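PDB 1TQ5: quercetin 2,3-dioxygenase from Escherichia coli, which cleaves quercetin with molecular oxygen in vitro as a metal-dependent pirin-family dioxygenase, although its physiological role is unknown. Local coordinates for residues A[89-99]-A[125-135]; A[190-198]-A[207-218]. All coordinates share one frame; numbering follows the deposited sequence.

Contact 1: residues A[89-99]-A[125-135]. With CD (cadmium ion), chain E.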
loop_
_atom_site.group_PDB
_atom_site.type_symbol
_atom_site.label_atom_id
_atom_site.label_comp_id
_atom_site.label_asym_id
_atom_site.label_seq_id
_atom_site.Cartn_x
_atom_site.Cartn_y
_atom_site.Cartn_z
ATOM N N GLU A 89 5.237 6.577 8.812
ATOM C CA GLU A 89 6.185 6.758 7.721
ATOM C C GLU A 89 6.133 5.688 6.639
ATOM O O GLU A 89 5.504 4.641 6.798
ATOM C CB GLU A 89 7.603 6.880 8.275
ATOM C CG GLU A 89 7.793 8.122 9.135
ATOM C CD GLU A 89 9.240 8.365 9.498
ATOM O OE1 GLU A 89 10.119 7.696 8.912
ATOM O OE2 GLU A 89 9.496 9.232 10.362
ATOM N N PHE A 90 6.806 5.977 5.532
ATOM C CA PHE A 90 6.865 5.085 4.384
ATOM C C PHE A 90 8.315 4.770 4.055
ATOM O O PHE A 90 9.236 5.414 4.548
ATOM C CB PHE A 90 6.260 5.765 3.148
ATOM C CG PHE A 90 4.776 6.000 3.226
ATOM C CD1 PHE A 90 3.881 5.038 2.771
ATOM C CD2 PHE A 90 4.276 7.199 3.716
ATOM C CE1 PHE A 90 2.502 5.274 2.800
ATOM C CE2 PHE A 90 2.904 7.443 3.751
ATOM C CZ PHE A 90 2.015 6.478 3.289
ATOM N N GLN A 91 8.502 3.773 3.201
ATOM C CA GLN A 91 9.817 3.392 2.728
ATOM C C GLN A 91 9.526 2.689 1.413
ATOM O O GLN A 91 8.469 2.083 1.255
ATOM C CB GLN A 91 10.525 2.443 3.707
ATOM C CG GLN A 91 10.139 0.964 3.602
ATOM C CD GLN A 91 10.891 0.091 4.596
ATOM O OE1 GLN A 91 11.936 0.479 5.112
ATOM N NE2 GLN A 91 10.364 -1.100 4.857
ATOM N N ILE A 92 10.428 2.809 0.452
ATOM C CA ILE A 92 10.217 2.133 -0.814
ATOM C C ILE A 92 11.527 1.528 -1.277
ATOM O O ILE A 92 12.602 2.076 -1.026
ATOM C CB ILE A 92 9.656 3.087 -1.892
ATOM C CG1 ILE A 92 9.251 2.279 -3.131
ATOM C CG2 ILE A 92 10.685 4.140 -2.257
ATOM C CD1 ILE A 92 8.495 3.080 -4.176
HETATM N N MSE A 93 11.430 0.384 -1.940
HETATM C CA MSE A 93 12.602 -0.317 -2.437
HETATM C C MSE A 93 12.315 -0.906 -3.817
HETATM O O MSE A 93 11.250 -1.481 -4.048
HETATM C CB MSE A 93 12.960 -1.434 -1.457
HETATM C CG MSE A 93 14.240 -2.190 -1.750
HETATM SE SE MSE A 93 14.509 -3.475 -0.496
HETATM C CE MSE A 93 13.577 -4.838 -1.220
ATOM N N SER A 94 13.260 -0.740 -4.733
ATOM C CA SER A 94 13.133 -1.287 -6.076
ATOM C C SER A 94 14.058 -2.493 -6.141
ATOM O O SER A 94 15.272 -2.350 -6.013
ATOM C CB SER A 94 13.567 -0.257 -7.124
ATOM O OG SER A 94 12.689 0.854 -7.160
ATOM N N ALA A 95 13.490 -3.683 -6.319
ATOM C CA ALA A 95 14.303 -4.893 -6.392
ATOM C C ALA A 95 15.217 -4.836 -7.616
ATOM O O ALA A 95 16.323 -5.377 -7.604
ATOM C CB ALA A 95 13.411 -6.130 -6.457
ATOM N N GLY A 96 14.748 -4.172 -8.665
ATOM C CA GLY A 96 15.537 -4.049 -9.877
ATOM C C GLY A 96 16.084 -5.371 -10.380
ATOM O O GLY A 96 15.354 -6.358 -10.479
ATOM N N THR A 97 17.376 -5.392 -10.690
ATOM C CA THR A 97 18.025 -6.593 -11.203
ATOM C C THR A 97 18.109 -7.724 -10.179
ATOM O O THR A 97 18.262 -8.890 -10.542
ATOM C CB THR A 97 19.447 -6.272 -11.717
ATOM O OG1 THR A 97 20.172 -5.553 -10.710
ATOM C CG2 THR A 97 19.376 -5.430 -12.983
ATOM N N GLY A 98 18.009 -7.378 -8.901
ATOM C CA GLY A 98 18.078 -8.386 -7.857
ATOM C C GLY A 98 18.479 -7.776 -6.530
ATOM O O GLY A 98 19.254 -6.819 -6.496
ATOM N N ILE A 99 17.965 -8.325 -5.433
ATOM C CA ILE A 99 18.289 -7.789 -4.118
ATOM C C ILE A 99 17.727 -8.681 -3.009
ATOM O O ILE A 99 16.766 -9.420 -3.216
ATOM C CB ILE A 99 17.720 -6.342 -3.981
ATOM C CG1 ILE A 99 18.711 -5.440 -3.240
ATOM C CG2 ILE A 99 16.358 -6.368 -3.292
ATOM C CD1 ILE A 99 18.942 -5.793 -1.798
ATOM N N GLY A 125 14.535 -4.842 -14.900
ATOM C CA GLY A 125 15.986 -4.842 -14.871
ATOM C C GLY A 125 16.617 -3.509 -14.519
ATOM O O GLY A 125 17.723 -3.208 -14.970
ATOM N N ILE A 126 15.924 -2.704 -13.719
ATOM C CA ILE A 126 16.458 -1.407 -13.321
ATOM C C ILE A 126 17.512 -1.612 -12.241
ATOM O O ILE A 126 17.792 -2.740 -11.841
ATOM C CB ILE A 126 15.371 -0.486 -12.741
ATOM C CG1 ILE A 126 14.991 -0.957 -11.334
ATOM C CG2 ILE A 126 14.152 -0.487 -13.646
ATOM C CD1 ILE A 126 14.677 0.175 -10.374
ATOM N N THR A 127 18.079 -0.514 -11.759
ATOM C CA THR A 127 19.101 -0.574 -10.727
ATOM C C THR A 127 18.497 -0.477 -9.322
ATOM O O THR A 127 17.708 0.422 -9.032
ATOM C CB THR A 127 20.132 0.554 -10.919
ATOM O OG1 THR A 127 21.023 0.588 -9.796
ATOM C CG2 THR A 127 19.430 1.892 -11.061
ATOM N N PRO A 128 18.867 -1.410 -8.433
ATOM C CA PRO A 128 18.379 -1.458 -7.051
ATOM C C PRO A 128 18.515 -0.125 -6.324
ATOM O O PRO A 128 19.562 0.516 -6.383
ATOM C CB PRO A 128 19.245 -2.542 -6.423
ATOM C CG PRO A 128 19.484 -3.478 -7.570
ATOM C CD PRO A 128 19.801 -2.522 -8.694
ATOM N N ARG A 129 17.456 0.286 -5.633
ATOM C CA ARG A 129 17.474 1.544 -4.898
ATOM C C ARG A 129 16.591 1.471 -3.661
ATOM O O ARG A 129 15.611 0.724 -3.624
ATOM C CB ARG A 129 16.998 2.685 -5.792
ATOM C CG ARG A 129 15.591 2.488 -6.310
ATOM C CD ARG A 129 14.651 3.571 -5.815
ATOM N NE ARG A 129 13.267 3.235 -6.136
ATOM C CZ ARG A 129 12.237 4.060 -5.995
ATOM N NH1 ARG A 129 12.422 5.292 -5.535
ATOM N NH2 ARG A 129 11.019 3.646 -6.319
ATOM N N TYR A 130 16.948 2.250 -2.646
ATOM C CA TYR A 130 16.184 2.283 -1.413
ATOM C C TYR A 130 15.996 3.708 -0.932
ATOM O O TYR A 130 16.968 4.434 -0.710
ATOM C CB TYR A 130 16.873 1.488 -0.308
ATOM C CG TYR A 130 16.145 1.606 1.011
ATOM C CD1 TYR A 130 14.910 0.987 1.200
ATOM C CD2 TYR A 130 16.655 2.395 2.045
ATOM C CE1 TYR A 130 14.194 1.152 2.379
ATOM C CE2 TYR A 130 15.947 2.569 3.230
ATOM C CZ TYR A 130 14.714 1.944 3.387
ATOM O OH TYR A 130 13.992 2.123 4.544
ATOM N N GLU A 131 14.742 4.103 -0.762
ATOM C CA GLU A 131 14.437 5.440 -0.294
ATOM C C GLU A 131 13.429 5.424 0.844
ATOM O O GLU A 131 12.590 4.524 0.952
ATOM C CB GLU A 131 13.913 6.302 -1.445
ATOM C CG GLU A 131 14.958 6.596 -2.501
ATOM C CD GLU A 131 14.492 7.636 -3.495
ATOM O OE1 GLU A 131 14.277 8.797 -3.084
ATOM O OE2 GLU A 131 14.335 7.289 -4.684
ATOM N N GLN A 132 13.531 6.427 1.700
ATOM C CA GLN A 132 12.641 6.551 2.839
ATOM C C GLN A 132 12.376 8.035 2.985
ATOM O O GLN A 132 13.266 8.846 2.731
ATOM C CB GLN A 132 13.327 6.001 4.092
ATOM C CG GLN A 132 12.410 5.716 5.271
ATOM C CD GLN A 132 11.998 6.962 6.035
ATOM O OE1 GLN A 132 12.841 7.765 6.443
ATOM N NE2 GLN A 132 10.694 7.122 6.245
ATOM N N ARG A 133 11.159 8.394 3.377
ATOM C CA ARG A 133 10.826 9.802 3.545
ATOM C C ARG A 133 9.855 10.059 4.682
ATOM O O ARG A 133 8.951 9.260 4.948
ATOM C CB ARG A 133 10.237 10.374 2.248
ATOM C CG ARG A 133 9.815 11.844 2.350
ATOM C CD ARG A 133 9.872 12.525 0.997
ATOM N NE ARG A 133 9.750 13.980 1.089
ATOM C CZ ARG A 133 10.034 14.813 0.090
ATOM N NH1 ARG A 133 10.460 14.337 -1.072
ATOM N NH2 ARG A 133 9.882 16.122 0.241
ATOM N N ARG A 134 10.059 11.183 5.356
ATOM C CA ARG A 134 9.186 11.586 6.441
ATOM C C ARG A 134 8.401 12.799 5.976
ATOM O O ARG A 134 8.953 13.899 5.853
ATOM C CB ARG A 134 9.983 11.950 7.688
ATOM C CG ARG A 134 9.118 12.544 8.774
ATOM C CD ARG A 134 9.845 12.615 10.087
ATOM N NE ARG A 134 8.986 13.167 11.125
ATOM C CZ ARG A 134 9.134 12.915 12.419
ATOM N NH1 ARG A 134 10.110 12.115 12.828
ATOM N NH2 ARG A 134 8.312 13.465 13.301
ATOM N N PHE A 135 7.119 12.580 5.709
ATOM C CA PHE A 135 6.219 13.632 5.252
ATOM C C PHE A 135 5.679 14.377 6.462
ATOM O O PHE A 135 5.597 13.821 7.560
ATOM C CB PHE A 135 5.048 13.021 4.474
ATOM C CG PHE A 135 5.462 12.260 3.243
ATOM C CD1 PHE A 135 5.696 12.923 2.040
ATOM C CD2 PHE A 135 5.630 10.882 3.285
ATOM C CE1 PHE A 135 6.087 12.225 0.903
ATOM C CE2 PHE A 135 6.024 10.175 2.150
ATOM C CZ PHE A 135 6.252 10.851 0.956
HETATM CD CD CD E . 12.051 8.838 10.108
HETATM O O HOH W 1 13.313 6.671 9.325
#
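Ser94 and Arg129 face each other across antiparallel strands 90-94 and 129-133, and packing is tightest around them. Arg129 NE points at Ser94 OG with the oxygen in the guanidinium plane, 2.7 Å away along a nearly straight bond (175°). The same hydroxyl oxygen bonds Glu63, Arg129 NH2 reaches Glu63 and the carbonyl of Lys155, and NH1 makes a salt bridge to Glu131 OE2, so the guanidinium is pinned from several directions. Its chain gets there from the position between backbone N and carbonyl carbon (chi1 60°), bending at chi2 so that Ile92 CG2 lies over one guanidinium face. Ile126 CD1 presses on Ser94 CB at 3.5 Å, closer than usual for carbons. A type II' turn brings Gly96 CA so close to Ile126 O that a CB would clash. On the other face of the sheet, Tyr130 OH gives its proton to Gln91 OE1 (2.7 Å), which sits at the ring edge, its amide turned 75° to the ring.

The other end is looser. Gln132 NE2 bonds Phe90 O at 2.8 Å and only weakly reaches Glu89 OE1, while exposed Arg134 lays its CD beside Glu89 OE2. The Glu89 carboxylate also chelates a cadmium ion, through OE1 at 2.5 Å and OE2 at 2.6 Å, with a water as a further ligand.

Strand 129-133 ends the antiparallel sheet of the N-terminal cupin, and strand 90-94 lies between it and strand 63-70. Phe90, Ile92 and Phe135 pack on strand 141-146, whereas Gln91, Met93 and Tyr130 face strand 72-77, Tyr130 stacking on His75 and Met93 near the metal ligand His101.

Contact 2: residues A[190-198]-A[207-218]; sequences GNVTINGVK and IWDEQAISIHAD
The amide of Asn195 reaches across to the backbone of 212-214 and grips it at two points. ND2 meets Ala212 O at 3.3 Å on a nearly straight line (168°), with the acceptor in the amide plane, while OD1 takes the proton of Ser214 N at 2.9 Å, the donor tilted 24° from the carbonyl plane. Asn195 N adds a third bond, to Ser214 O. With CG set beside its own backbone N (chi1 -73°), the amide carries on the ladder where strand 191-194 stops. An alanine here would probably leave Ser214 N and Ala212 O without these mates.

Ile194 and Ile215 lie side by side and point the same way, CG1 against CG1 at 4.0 Å. The Ile194 and Ile207 side chains cross obliquely, CG2 of the first meeting CD1 of the second at 3.9 Å; the same CG2 also touches Ile213 CG2. These aliphatic groups line the interior of the C-terminal cupin, a beta sandwich in which Ile194 and Ile213 also rest on Ile185 of the facing sheet; strands 191-194 and 197-200 form a hairpin closed by a type I' turn, with Asn195 and Gly196 at its corner.

On the opposite face, Thr193 and Asp218 cross at about a right angle. Their direct contact is weak, but a water joins Thr193 OG1, 2.8 Å away, to Asp218 OD1, to which it donates. Backbone N of Asp218 bonds Asn191 O at 2.8 Å, and His216 ND1 gives a weak bond to Asp218 OD1. Lys198 NZ stands 4.4 Å from Asp218 OD2, too far for a salt bridge, though the opposite charges probably still attract.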
loop_
_atom_site.group_PDB
_atom_site.type_symbol
_atom_site.label_atom_id
_atom_site.label_comp_id
_atom_site.label_asym_id
_atom_site.label_seq_id
_atom_site.Cartn_x
_atom_site.Cartn_y
_atom_site.Cartn_z
ATOM N N GLY A 190 -11.263 4.307 9.578
ATOM C CA GLY A 190 -12.410 5.183 9.472
ATOM C C GLY A 190 -13.541 4.587 8.662
ATOM O O GLY A 190 -13.525 3.405 8.327
ATOM N N ASN A 191 -14.526 5.417 8.349
ATOM C CA ASN A 191 -15.692 4.989 7.588
ATOM C C ASN A 191 -15.935 6.012 6.497
ATOM O O ASN A 191 -16.156 7.190 6.786
ATOM C CB ASN A 191 -16.922 4.913 8.497
ATOM C CG ASN A 191 -16.769 3.892 9.607
ATOM O OD1 ASN A 191 -16.949 2.691 9.394
ATOM N ND2 ASN A 191 -16.427 4.364 10.800
ATOM N N VAL A 192 -15.889 5.570 5.245
ATOM C CA VAL A 192 -16.113 6.480 4.137
ATOM C C VAL A 192 -17.139 5.930 3.155
ATOM O O VAL A 192 -17.523 4.758 3.217
ATOM C CB VAL A 192 -14.797 6.776 3.369
ATOM C CG1 VAL A 192 -13.715 7.223 4.345
ATOM C CG2 VAL A 192 -14.343 5.541 2.589
ATOM N N THR A 193 -17.599 6.804 2.270
ATOM C CA THR A 193 -18.555 6.443 1.231
ATOM C C THR A 193 -17.886 6.920 -0.045
ATOM O O THR A 193 -17.513 8.082 -0.153
ATOM C CB THR A 193 -19.918 7.170 1.418
ATOM O OG1 THR A 193 -20.609 6.612 2.540
ATOM C CG2 THR A 193 -20.785 7.015 0.189
ATOM N N ILE A 194 -17.719 6.015 -1.002
ATOM C CA ILE A 194 -17.063 6.344 -2.260
ATOM C C ILE A 194 -17.928 5.951 -3.458
ATOM O O ILE A 194 -18.196 4.766 -3.689
ATOM C CB ILE A 194 -15.686 5.631 -2.325
ATOM C CG1 ILE A 194 -14.802 6.147 -1.182
ATOM C CG2 ILE A 194 -15.029 5.845 -3.671
ATOM C CD1 ILE A 194 -13.514 5.376 -0.981
ATOM N N ASN A 195 -18.368 6.950 -4.217
ATOM C CA ASN A 195 -19.212 6.701 -5.383
ATOM C C ASN A 195 -20.392 5.809 -4.992
ATOM O O ASN A 195 -20.696 4.822 -5.667
ATOM C CB ASN A 195 -18.393 6.041 -6.501
ATOM C CG ASN A 195 -17.439 7.012 -7.181
ATOM O OD1 ASN A 195 -16.673 7.715 -6.522
ATOM N ND2 ASN A 195 -17.479 7.050 -8.508
ATOM N N GLY A 196 -21.027 6.154 -3.876
ATOM C CA GLY A 196 -22.186 5.413 -3.402
ATOM C C GLY A 196 -21.941 4.090 -2.705
ATOM O O GLY A 196 -22.889 3.349 -2.449
ATOM N N VAL A 197 -20.684 3.789 -2.385
ATOM C CA VAL A 197 -20.350 2.534 -1.729
ATOM C C VAL A 197 -19.689 2.783 -0.381
ATOM O O VAL A 197 -18.673 3.461 -0.300
ATOM C CB VAL A 197 -19.399 1.689 -2.620
ATOM C CG1 VAL A 197 -19.077 0.353 -1.943
ATOM C CG2 VAL A 197 -20.048 1.453 -3.977
ATOM N N LYS A 198 -20.271 2.244 0.682
ATOM C CA LYS A 198 -19.694 2.434 2.007
ATOM C C LYS A 198 -18.532 1.473 2.232
ATOM O O LYS A 198 -18.589 0.304 1.836
ATOM C CB LYS A 198 -20.762 2.239 3.094
ATOM C CG LYS A 198 -20.233 2.369 4.516
ATOM C CD LYS A 198 -21.351 2.596 5.532
ATOM C CE LYS A 198 -21.901 4.024 5.459
ATOM N NZ LYS A 198 -22.961 4.300 6.487
ATOM N N ILE A 207 -12.080 0.441 -8.700
ATOM C CA ILE A 207 -12.894 1.338 -9.509
ATOM C C ILE A 207 -12.273 1.617 -10.864
ATOM O O ILE A 207 -11.080 1.868 -10.960
ATOM C CB ILE A 207 -13.076 2.693 -8.792
ATOM C CG1 ILE A 207 -13.711 2.470 -7.420
ATOM C CG2 ILE A 207 -13.917 3.646 -9.651
ATOM C CD1 ILE A 207 -13.576 3.661 -6.490
ATOM N N TRP A 208 -13.089 1.582 -11.911
ATOM C CA TRP A 208 -12.604 1.880 -13.248
ATOM C C TRP A 208 -13.782 2.253 -14.135
ATOM O O TRP A 208 -14.939 2.085 -13.743
ATOM C CB TRP A 208 -11.819 0.692 -13.818
ATOM C CG TRP A 208 -12.645 -0.485 -14.225
ATOM C CD1 TRP A 208 -13.332 -0.638 -15.394
ATOM C CD2 TRP A 208 -12.851 -1.691 -13.478
ATOM N NE1 TRP A 208 -13.951 -1.865 -15.425
ATOM C CE2 TRP A 208 -13.674 -2.532 -14.261
ATOM C CE3 TRP A 208 -12.421 -2.143 -12.221
ATOM C CZ2 TRP A 208 -14.076 -3.801 -13.831
ATOM C CZ3 TRP A 208 -12.820 -3.408 -11.793
ATOM C CH2 TRP A 208 -13.640 -4.221 -12.598
ATOM N N ASP A 209 -13.490 2.763 -15.327
ATOM C CA ASP A 209 -14.529 3.190 -16.254
ATOM C C ASP A 209 -15.292 4.373 -15.667
ATOM O O ASP A 209 -16.446 4.621 -16.015
ATOM C CB ASP A 209 -15.501 2.048 -16.569
ATOM C CG ASP A 209 -14.948 1.074 -17.596
ATOM O OD1 ASP A 209 -13.920 1.397 -18.233
ATOM O OD2 ASP A 209 -15.547 -0.010 -17.772
ATOM N N GLU A 210 -14.631 5.092 -14.767
ATOM C CA GLU A 210 -15.209 6.269 -14.132
ATOM C C GLU A 210 -14.265 7.444 -14.378
ATOM O O GLU A 210 -13.068 7.247 -14.595
ATOM C CB GLU A 210 -15.381 6.041 -12.626
ATOM C CG GLU A 210 -16.032 7.206 -11.902
ATOM C CD GLU A 210 -17.378 7.580 -12.499
ATOM O OE1 GLU A 210 -18.281 6.718 -12.514
ATOM O OE2 GLU A 210 -17.533 8.734 -12.953
ATOM N N GLN A 211 -14.799 8.660 -14.343
ATOM C CA GLN A 211 -13.982 9.846 -14.575
ATOM C C GLN A 211 -13.757 10.675 -13.315
ATOM O O GLN A 211 -12.957 11.606 -13.317
ATOM C CB GLN A 211 -14.622 10.714 -15.666
ATOM C CG GLN A 211 -16.062 11.132 -15.376
ATOM C CD GLN A 211 -16.712 11.832 -16.559
ATOM O OE1 GLN A 211 -16.216 12.854 -17.038
ATOM N NE2 GLN A 211 -17.827 11.282 -17.036
ATOM N N ALA A 212 -14.457 10.332 -12.238
ATOM C CA ALA A 212 -14.319 11.062 -10.982
ATOM C C ALA A 212 -14.580 10.189 -9.761
ATOM O O ALA A 212 -15.489 9.361 -9.752
ATOM C CB ALA A 212 -15.261 12.259 -10.971
ATOM N N ILE A 213 -13.770 10.377 -8.729
ATOM C CA ILE A 213 -13.923 9.628 -7.490
ATOM C C ILE A 213 -14.437 10.607 -6.444
ATOM O O ILE A 213 -13.766 11.592 -6.129
ATOM C CB ILE A 213 -12.571 9.044 -7.013
ATOM C CG1 ILE A 213 -12.027 8.056 -8.050
ATOM C CG2 ILE A 213 -12.737 8.378 -5.661
ATOM C CD1 ILE A 213 -12.900 6.847 -8.283
ATOM N N SER A 214 -15.635 10.348 -5.931
ATOM C CA SER A 214 -16.245 11.201 -4.912
ATOM C C SER A 214 -16.113 10.491 -3.582
ATOM O O SER A 214 -16.528 9.343 -3.434
ATOM C CB SER A 214 -17.725 11.447 -5.207
ATOM O OG SER A 214 -17.894 12.151 -6.425
ATOM N N ILE A 215 -15.539 11.182 -2.611
ATOM C CA ILE A 215 -15.336 10.597 -1.309
ATOM C C ILE A 215 -15.970 11.443 -0.210
ATOM O O ILE A 215 -15.801 12.661 -0.170
ATOM C CB ILE A 215 -13.824 10.432 -1.046
ATOM C CG1 ILE A 215 -13.583 9.644 0.238
ATOM C CG2 ILE A 215 -13.163 11.797 -0.967
ATOM C CD1 ILE A 215 -12.102 9.338 0.474
ATOM N N HIS A 216 -16.724 10.785 0.662
ATOM C CA HIS A 216 -17.366 11.447 1.790
ATOM C C HIS A 216 -16.972 10.681 3.050
ATOM O O HIS A 216 -17.098 9.457 3.102
ATOM C CB HIS A 216 -18.891 11.446 1.623
ATOM C CG HIS A 216 -19.623 12.025 2.791
ATOM N ND1 HIS A 216 -19.863 11.311 3.947
ATOM C CD2 HIS A 216 -20.124 13.267 3.004
ATOM C CE1 HIS A 216 -20.481 12.087 4.820
ATOM N NE2 HIS A 216 -20.650 13.279 4.272
ATOM N N ALA A 217 -16.485 11.395 4.060
ATOM C CA ALA A 217 -16.073 10.750 5.306
ATOM C C ALA A 217 -17.190 10.751 6.346
ATOM O O ALA A 217 -17.644 11.810 6.783
ATOM C CB ALA A 217 -14.837 11.443 5.864
ATOM N N ASP A 218 -17.625 9.558 6.745
ATOM C CA ASP A 218 -18.691 9.419 7.729
ATOM C C ASP A 218 -18.129 9.597 9.141
ATOM O O ASP A 218 -18.871 9.802 10.104
ATOM C CB ASP A 218 -19.362 8.050 7.578
ATOM C CG ASP A 218 -19.783 7.764 6.141
ATOM O OD1 ASP A 218 -20.516 8.589 5.552
ATOM O OD2 ASP A 218 -19.381 6.711 5.599
HETATM O O HOH W 2 -22.677 8.074 3.742
#

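From the N terminus, the chain has already laid down strand 63-70 when it reaches 89-99. Contact 1 then closes a loop holding strands 99-104 and 112-119, the first of which carries the metal ligands His101 and Glu103 (the latter by similarity), and completes the edge of the N-terminal sheet. The chain goes on through strand 141-146 into the second cupin. There contact 2 closes a shorter loop: the chain leaves the four-stranded sheet through 197-200, crosses to the mixed sheet at 204-208, and returns as 213-217. The two are in series, neither enclosing nor crossing the other; the centres of contacts 1 and 2 lie about 30 Å apart on opposite sides of the molecule, one per domain.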